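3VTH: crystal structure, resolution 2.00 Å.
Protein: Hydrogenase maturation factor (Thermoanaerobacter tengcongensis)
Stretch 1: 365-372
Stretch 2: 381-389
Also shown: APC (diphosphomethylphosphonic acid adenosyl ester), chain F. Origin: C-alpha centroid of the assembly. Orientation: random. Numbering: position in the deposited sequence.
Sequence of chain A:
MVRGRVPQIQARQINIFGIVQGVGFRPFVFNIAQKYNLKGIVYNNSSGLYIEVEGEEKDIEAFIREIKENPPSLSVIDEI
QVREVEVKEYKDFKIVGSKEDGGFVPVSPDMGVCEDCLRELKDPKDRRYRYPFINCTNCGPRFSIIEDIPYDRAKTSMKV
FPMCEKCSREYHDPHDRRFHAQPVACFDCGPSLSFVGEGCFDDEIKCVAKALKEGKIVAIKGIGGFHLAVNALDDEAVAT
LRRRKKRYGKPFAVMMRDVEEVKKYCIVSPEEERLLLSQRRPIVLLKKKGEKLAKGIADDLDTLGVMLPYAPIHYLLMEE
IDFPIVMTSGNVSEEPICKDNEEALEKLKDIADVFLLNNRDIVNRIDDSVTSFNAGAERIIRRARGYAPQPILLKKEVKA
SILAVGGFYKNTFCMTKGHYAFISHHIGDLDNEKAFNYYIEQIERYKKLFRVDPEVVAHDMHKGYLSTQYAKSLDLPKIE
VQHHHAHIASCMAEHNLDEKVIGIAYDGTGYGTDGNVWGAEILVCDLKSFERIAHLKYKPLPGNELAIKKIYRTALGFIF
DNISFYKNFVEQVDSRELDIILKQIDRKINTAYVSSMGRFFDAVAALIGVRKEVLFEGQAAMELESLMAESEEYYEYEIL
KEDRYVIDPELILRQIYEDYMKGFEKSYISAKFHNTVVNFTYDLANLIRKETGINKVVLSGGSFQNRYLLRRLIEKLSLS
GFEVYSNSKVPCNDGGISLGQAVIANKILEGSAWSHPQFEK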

ATOM      1  N   ARG A 365     -12.068  -3.369  -7.915  1.00 24.02           N
ATOM      2  CA  ARG A 365     -12.179  -2.668  -6.630  1.00 23.45           C
ATOM      3  C   ARG A 365     -10.771  -2.473  -6.072  1.00 23.13           C
ATOM      4  O   ARG A 365      -9.854  -3.237  -6.417  1.00 22.05           O
ATOM      5  N   ILE A 366     -10.587  -1.447  -5.231  1.00 22.94           N
ATOM      6  CA  ILE A 366      -9.272  -1.142  -4.672  1.00 22.44           C
ATOM      7  C   ILE A 366      -9.414  -0.251  -3.438  1.00 22.53           C
ATOM      8  O   ILE A 366     -10.110   0.751  -3.469  1.00 23.00           O
ATOM      9  N   ASP A 367      -8.775  -0.640  -2.341  1.00 22.28           N
ATOM     10  CA  ASP A 367      -8.848   0.145  -1.108  1.00 23.05           C
ATOM     11  C   ASP A 367      -8.048   1.440  -1.169  1.00 22.24           C
ATOM     12  O   ASP A 367      -7.175   1.594  -2.016  1.00 22.57           O
ATOM     13  N   ASP A 368      -8.319   2.351  -0.243  1.00 21.66           N
ATOM     14  CA  ASP A 368      -7.456   3.516  -0.061  1.00 21.82           C
ATOM     15  C   ASP A 368      -6.056   3.076   0.357  1.00 20.82           C
ATOM     16  O   ASP A 368      -5.901   2.093   1.090  1.00 21.11           O
ATOM     17  N   SER A 369      -5.045   3.787  -0.133  1.00 19.99           N
ATOM     18  CA  SER A 369      -3.668   3.572   0.310  1.00 20.78           C
ATOM     19  C   SER A 369      -3.464   4.239   1.669  1.00 20.34           C
ATOM     20  O   SER A 369      -4.188   5.170   2.018  1.00 20.87           O
ATOM     21  N   VAL A 370      -2.510   3.721   2.432  1.00 21.03           N
ATOM     22  CA  VAL A 370      -2.112   4.302   3.706  1.00 21.07           C
ATOM     23  C   VAL A 370      -0.604   4.481   3.655  1.00 21.22           C
ATOM     24  O   VAL A 370       0.131   3.536   3.398  1.00 21.48           O
ATOM     25  N   THR A 371      -0.146   5.705   3.889  1.00 21.63           N
ATOM     26  CA  THR A 371       1.277   5.999   3.754  1.00 21.61           C
ATOM     27  C   THR A 371       1.765   6.951   4.846  1.00 22.52           C
ATOM     28  O   THR A 371       0.996   7.338   5.724  1.00 22.73           O
ATOM     29  N   SER A 372       3.048   7.287   4.807  1.00 22.74           N
ATOM     30  CA  SER A 372       3.652   8.115   5.842  1.00 23.99           C
ATOM     31  C   SER A 372       4.989   8.604   5.320  1.00 24.49           C
ATOM     32  O   SER A 372       5.467   8.124   4.288  1.00 24.59           O
ATOM     33  N   ILE A 381       2.366   1.906   3.976  1.00 21.76           N
ATOM     34  CA  ILE A 381       1.850   0.876   4.887  1.00 22.02           C
ATOM     35  C   ILE A 381       0.901  -0.039   4.118  1.00 21.11           C
ATOM     36  O   ILE A 381       0.935  -1.254   4.284  1.00 21.58           O
ATOM     37  N   ARG A 382       0.044   0.566   3.286  1.00 19.77           N
ATOM     38  CA  ARG A 382      -0.916  -0.186   2.506  1.00 19.67           C
ATOM     39  C   ARG A 382      -0.866   0.396   1.098  1.00 18.96           C
ATOM     40  O   ARG A 382      -1.219   1.538   0.877  1.00 18.82           O
ATOM     41  N   ARG A 383      -0.377  -0.392   0.158  1.00 19.77           N
ATOM     42  CA  ARG A 383      -0.185   0.100  -1.190  1.00 19.76           C
ATOM     43  C   ARG A 383      -1.395  -0.293  -2.020  1.00 19.73           C
ATOM     44  O   ARG A 383      -1.591  -1.459  -2.357  1.00 20.81           O
ATOM     45  N   ALA A 384      -2.218   0.692  -2.339  1.00 19.88           N
ATOM     46  CA  ALA A 384      -3.500   0.417  -2.999  1.00 19.61           C
ATOM     47  C   ALA A 384      -3.877   1.587  -3.898  1.00 19.40           C
ATOM     48  O   ALA A 384      -3.077   1.963  -4.765  1.00 20.11           O
ATOM     49  N   ARG A 385      -5.062   2.172  -3.729  1.00 19.61           N
ATOM     50  CA  ARG A 385      -5.528   3.203  -4.677  1.00 20.20           C
ATOM     51  C   ARG A 385      -4.500   4.326  -4.889  1.00 20.73           C
ATOM     52  O   ARG A 385      -3.930   4.851  -3.916  1.00 20.39           O
ATOM     53  N   GLY A 386      -4.271   4.699  -6.153  1.00 20.75           N
ATOM     54  CA  GLY A 386      -3.329   5.788  -6.448  1.00 21.66           C
ATOM     55  C   GLY A 386      -1.881   5.346  -6.597  1.00 22.06           C
ATOM     56  O   GLY A 386      -1.077   6.086  -7.170  1.00 23.42           O
ATOM     57  N   TYR A 387      -1.555   4.140  -6.115  1.00 21.21           N
ATOM     58  CA  TYR A 387      -0.211   3.550  -6.265  1.00 22.25           C
ATOM     59  C   TYR A 387      -0.253   2.288  -7.125  1.00 22.19           C
ATOM     60  O   TYR A 387       0.349   2.233  -8.188  1.00 23.49           O
ATOM     61  N   ALA A 388      -0.951   1.262  -6.646  1.00 21.70           N
ATOM     62  CA  ALA A 388      -1.236   0.098  -7.460  1.00 21.92           C
ATOM     63  C   ALA A 388      -2.193   0.497  -8.578  1.00 21.56           C
ATOM     64  O   ALA A 388      -3.098   1.312  -8.367  1.00 21.87           O
ATOM     65  N   PRO A 389      -2.044  -0.118  -9.759  1.00 24.64           N
ATOM     66  CA  PRO A 389      -1.154  -1.233 -10.055  1.00 23.83           C
ATOM     67  C   PRO A 389       0.179  -0.828 -10.729  1.00 24.17           C
ATOM     68  O   PRO A 389       0.718  -1.599 -11.531  1.00 24.03           O
TER

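Two stretches that barely pair can still be joined by several hydrogen bonds if their side chains supply some of them, and this segment of a hydrogenase maturation factor is a clear example. Regular pairing is confined to a single antiparallel bridge, in which Val370 N donates to Arg382 O and Arg382 N to Val370 O, both at 3.0 Å. Ile381 N also reaches Val370 O (2.8 Å), and farther along Arg385 N donates to Asp367 O (2.8 Å).

Between these points a side chain takes over. The CA-to-CB bond of Ser369 points sideways, and with chi1 in the m well OG lies among the backbone groups of the other stretch. Ser369 OG accepts from Ala384 N and donates to Arg385 O, each at 2.8 Å, so one small group serves two backbone partners. Tyr387, an m rotamer pointing toward the first stretch, brings CD2 to 3.4 Å from Ser369 OG, while its hydroxyl oxygen OH lies 4.0 Å from Thr371 CG2.

Charge reinforces the contact at Asp368 and Arg385. The CB of Asp368 points away overall, but with chi1 m the carboxylate comes nearer, and the Arg385 side chain, t at chi1 and chi2 and then p at chi3, brings its guanidinium to meet it edge-on. Asp368 OD1 receives Arg385 NH2 at 2.9 Å in a salt bridge and Arg385 NE at 3.2 Å. Water 1 completes the cluster, donating to Asp368 OD1 (2.7 Å) and Ile366 O (2.8 Å) and accepting from Arg385 NE (3.2 Å). Water 3 links the backbones, accepting from Ser369 N (2.9 Å) and donating to Arg385 O (2.8 Å).

Apolar contacts also contribute. Ile366, t at both chi angles, points toward the second stretch, where CG1 lies 4.0 Å from Ala384 CB and CD1 4.1 Å from Ala388 CB; both alanine CB atoms point toward the first stretch, that of Ala384 lying 3.0 Å from Asp367 O. Near the other end, Val370 (t) sets CG1 4.1 Å from CB of Ile381, an m rotamer whose CD1 extends to 3.7 Å from Ser372 OG.

Arg382 shows how an interface residue can also bind ligand. Its CB points toward the first stretch, with CD 3.6 Å from Asp368 O, and its t, t, m chain carries the guanidinium to APC: NH1 donates to APC O1B (3.1 Å) and NH2 to APC O2B (3.0 Å), with O3' over one face. Water 2 ties this arm back, accepting from Arg382 NH1 (2.6 Å) and donating to Asp368 O (2.8 Å). Val370 CG2 approaches APC O4' at 3.7 Å.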

ATOM      1  CB  ARG A 365     -13.057  -3.464  -5.654  1.00 24.41           C
ATOM      2  CG  ARG A 365     -12.292  -4.519  -4.849  1.00 25.36           C
ATOM      3  CD  ARG A 365     -13.269  -5.426  -4.179  1.00 28.89           C
ATOM      4  NE  ARG A 365     -13.849  -6.387  -5.114  1.00 30.74           N
ATOM      5  CZ  ARG A 365     -14.989  -7.028  -4.896  1.00 35.70           C
ATOM      6  NH1 ARG A 365     -15.685  -6.792  -3.782  1.00 36.96           N
ATOM      7  NH2 ARG A 365     -15.449  -7.879  -5.799  1.00 36.48           N
ATOM      8  CB  ILE A 366      -8.316  -0.500  -5.752  1.00 21.54           C
ATOM      9  CG1 ILE A 366      -6.913  -0.240  -5.195  1.00 20.34           C
ATOM     10  CG2 ILE A 366      -8.924   0.789  -6.358  1.00 22.40           C
ATOM     11  CD1 ILE A 366      -5.804  -0.074  -6.312  1.00 18.67           C
ATOM     12  CB  ASP A 367      -8.340  -0.709   0.060  1.00 23.21           C
ATOM     13  CG  ASP A 367      -9.381  -1.696   0.534  1.00 25.41           C
ATOM     14  OD1 ASP A 367     -10.424  -1.255   1.062  1.00 25.78           O
ATOM     15  OD2 ASP A 367      -9.171  -2.912   0.348  1.00 29.49           O
ATOM     16  CB  ASP A 368      -8.024   4.448   1.021  1.00 21.62           C
ATOM     17  CG  ASP A 368      -9.395   4.994   0.668  1.00 25.18           C
ATOM     18  OD1 ASP A 368      -9.745   5.042  -0.544  1.00 27.11           O
ATOM     19  OD2 ASP A 368     -10.136   5.353   1.620  1.00 27.45           O
ATOM     20  CB  SER A 369      -2.678   4.167  -0.693  1.00 19.77           C
ATOM     21  OG  SER A 369      -2.676   3.411  -1.887  1.00 20.97           O
ATOM     22  CB  VAL A 370      -2.499   3.400   4.916  1.00 21.89           C
ATOM     23  CG1 VAL A 370      -2.079   4.055   6.241  1.00 20.94           C
ATOM     24  CG2 VAL A 370      -4.025   3.114   4.907  1.00 21.12           C
ATOM     25  CB  THR A 371       1.616   6.515   2.349  1.00 21.65           C
ATOM     26  OG1 THR A 371       3.029   6.364   2.127  1.00 22.52           O
ATOM     27  CG2 THR A 371       1.203   7.992   2.203  1.00 21.66           C
ATOM     28  CB  SER A 372       3.903   7.276   7.109  1.00 24.32           C
ATOM     29  OG  SER A 372       4.912   6.278   6.876  1.00 24.74           O
ATOM     30  CB  ILE A 381       1.108   1.510   6.124  1.00 22.53           C
ATOM     31  CG1 ILE A 381       2.096   2.217   7.056  1.00 24.56           C
ATOM     32  CG2 ILE A 381       0.321   0.450   6.925  1.00 23.55           C
ATOM     33  CD1 ILE A 381       2.203   3.720   6.857  1.00 27.30           C
ATOM     34  CB  ARG A 382      -2.323  -0.080   3.121  1.00 19.19           C
ATOM     35  CG  ARG A 382      -3.398  -0.927   2.365  1.00 21.54           C
ATOM     36  CD  ARG A 382      -4.790  -0.746   3.027  1.00 22.62           C
ATOM     37  NE  ARG A 382      -4.908  -1.576   4.229  1.00 26.99           N
ATOM     38  CZ  ARG A 382      -6.036  -1.737   4.928  1.00 29.36           C
ATOM     39  NH1 ARG A 382      -7.145  -1.097   4.566  1.00 25.39           N
ATOM     40  NH2 ARG A 382      -6.053  -2.547   5.991  1.00 28.25           N
ATOM     41  CB  ARG A 383       1.128  -0.435  -1.773  1.00 19.84           C
ATOM     42  CG  ARG A 383       1.421   0.076  -3.197  1.00 21.16           C
ATOM     43  CD  ARG A 383       2.607  -0.686  -3.827  1.00 24.11           C
ATOM     44  NE  ARG A 383       2.742  -0.375  -5.267  1.00 22.97           N
ATOM     45  CZ  ARG A 383       3.423   0.666  -5.734  1.00 25.47           C
ATOM     46  NH1 ARG A 383       4.041   1.502  -4.902  1.00 24.71           N
ATOM     47  NH2 ARG A 383       3.501   0.890  -7.045  1.00 25.26           N
ATOM     48  CB  ALA A 384      -4.604   0.087  -1.959  1.00 19.22           C
ATOM     49  CB  ARG A 385      -6.877   3.817  -4.260  1.00 20.52           C
ATOM     50  CG  ARG A 385      -7.380   4.900  -5.263  1.00 23.02           C
ATOM     51  CD  ARG A 385      -8.698   5.556  -4.862  1.00 23.90           C
ATOM     52  NE  ARG A 385      -8.750   5.962  -3.462  1.00 23.07           N
ATOM     53  CZ  ARG A 385      -8.144   7.027  -2.936  1.00 26.32           C
ATOM     54  NH1 ARG A 385      -7.415   7.864  -3.684  1.00 23.97           N
ATOM     55  NH2 ARG A 385      -8.281   7.270  -1.632  1.00 24.29           N
ATOM     56  CB  TYR A 387       0.406   3.223  -4.894  1.00 21.98           C
ATOM     57  CG  TYR A 387       0.746   4.439  -4.058  1.00 21.44           C
ATOM     58  CD1 TYR A 387       2.087   4.824  -3.861  1.00 21.54           C
ATOM     59  CD2 TYR A 387      -0.271   5.229  -3.494  1.00 21.48           C
ATOM     60  CE1 TYR A 387       2.401   5.953  -3.100  1.00 23.37           C
ATOM     61  CE2 TYR A 387       0.033   6.357  -2.737  1.00 23.75           C
ATOM     62  CZ  TYR A 387       1.367   6.714  -2.534  1.00 25.16           C
ATOM     63  OH  TYR A 387       1.652   7.826  -1.753  1.00 23.89           O
ATOM     64  CB  ALA A 388      -1.845  -1.020  -6.612  1.00 22.44           C
ATOM     65  CB  PRO A 389      -1.980  -2.039 -11.046  1.00 24.09           C
ATOM     66  CG  PRO A 389      -2.663  -0.935 -11.884  1.00 25.56           C
ATOM     67  CD  PRO A 389      -2.925   0.201 -10.901  1.00 24.55           C
TER
HETATM   68  PG  APC F 804     -11.955  -4.033   7.876  1.00 34.95           P
HETATM   69  O1G APC F 804     -12.488  -3.150   6.777  1.00 33.49           O
HETATM   70  O2G APC F 804     -12.456  -3.620   9.239  1.00 35.90           O
HETATM   71  O3G APC F 804     -12.102  -5.506   7.622  1.00 32.93           O
HETATM   72  PB  APC F 804      -9.483  -2.588   7.540  1.00 35.10           P
HETATM   73  O1B APC F 804      -9.508  -2.553   6.044  1.00 33.46           O
HETATM   74  O2B APC F 804      -8.113  -2.789   8.155  1.00 37.17           O
HETATM   75  O3B APC F 804     -10.352  -3.865   7.989  1.00 34.11           O
HETATM   76  PA  APC F 804     -10.441   0.389   7.221  1.00 31.84           P
HETATM   77  O1A APC F 804     -11.008   1.473   8.107  1.00 30.81           O
HETATM   78  O2A APC F 804     -11.176   0.155   5.951  1.00 32.04           O
HETATM   79  C3A APC F 804     -10.307  -1.124   8.250  1.00 33.51           C
HETATM   80  O5' APC F 804      -8.935   0.745   6.769  1.00 31.44           O
HETATM   81  C5' APC F 804      -8.190   1.847   7.279  1.00 32.54           C
HETATM   82  C4' APC F 804      -6.765   1.374   7.557  1.00 31.97           C
HETATM   83  O4' APC F 804      -6.015   2.531   7.946  1.00 32.31           O
HETATM   84  C3' APC F 804      -6.738   0.389   8.728  1.00 33.10           C
HETATM   85  O3' APC F 804      -5.825  -0.697   8.491  1.00 35.70           O
HETATM   86  C2' APC F 804      -6.206   1.221   9.876  1.00 32.89           C
HETATM   87  O2' APC F 804      -5.585   0.421  10.901  1.00 32.50           O
HETATM   88  C1' APC F 804      -5.319   2.235   9.156  1.00 30.60           C
HETATM   89  N9  APC F 804      -5.234   3.401  10.029  1.00 30.91           N
HETATM   90  C8  APC F 804      -6.185   4.351  10.243  1.00 31.18           C
HETATM   91  N7  APC F 804      -5.746   5.243  11.165  1.00 31.40           N
HETATM   92  C5  APC F 804      -4.509   4.855  11.544  1.00 30.05           C
HETATM   93  C6  APC F 804      -3.474   5.334  12.487  1.00 30.82           C
HETATM   94  N6  APC F 804      -3.669   6.446  13.226  1.00 32.22           N
HETATM   95  N1  APC F 804      -2.326   4.626  12.581  1.00 30.61           N
HETATM   96  C2  APC F 804      -2.096   3.521  11.842  1.00 31.61           C
HETATM   97  N3  APC F 804      -2.981   3.012  10.969  1.00 28.96           N
HETATM   98  C4  APC F 804      -4.178   3.638  10.789  1.00 29.83           C
HETATM   99  O   HOH W   1     -10.482   3.425  -2.571  1.00 23.69           O
HETATM  100  O   HOH W   2      -7.386   1.099   3.211  1.00 22.99           O
HETATM  101  O   HOH W   3      -5.213   6.161  -1.843  1.00 20.73           O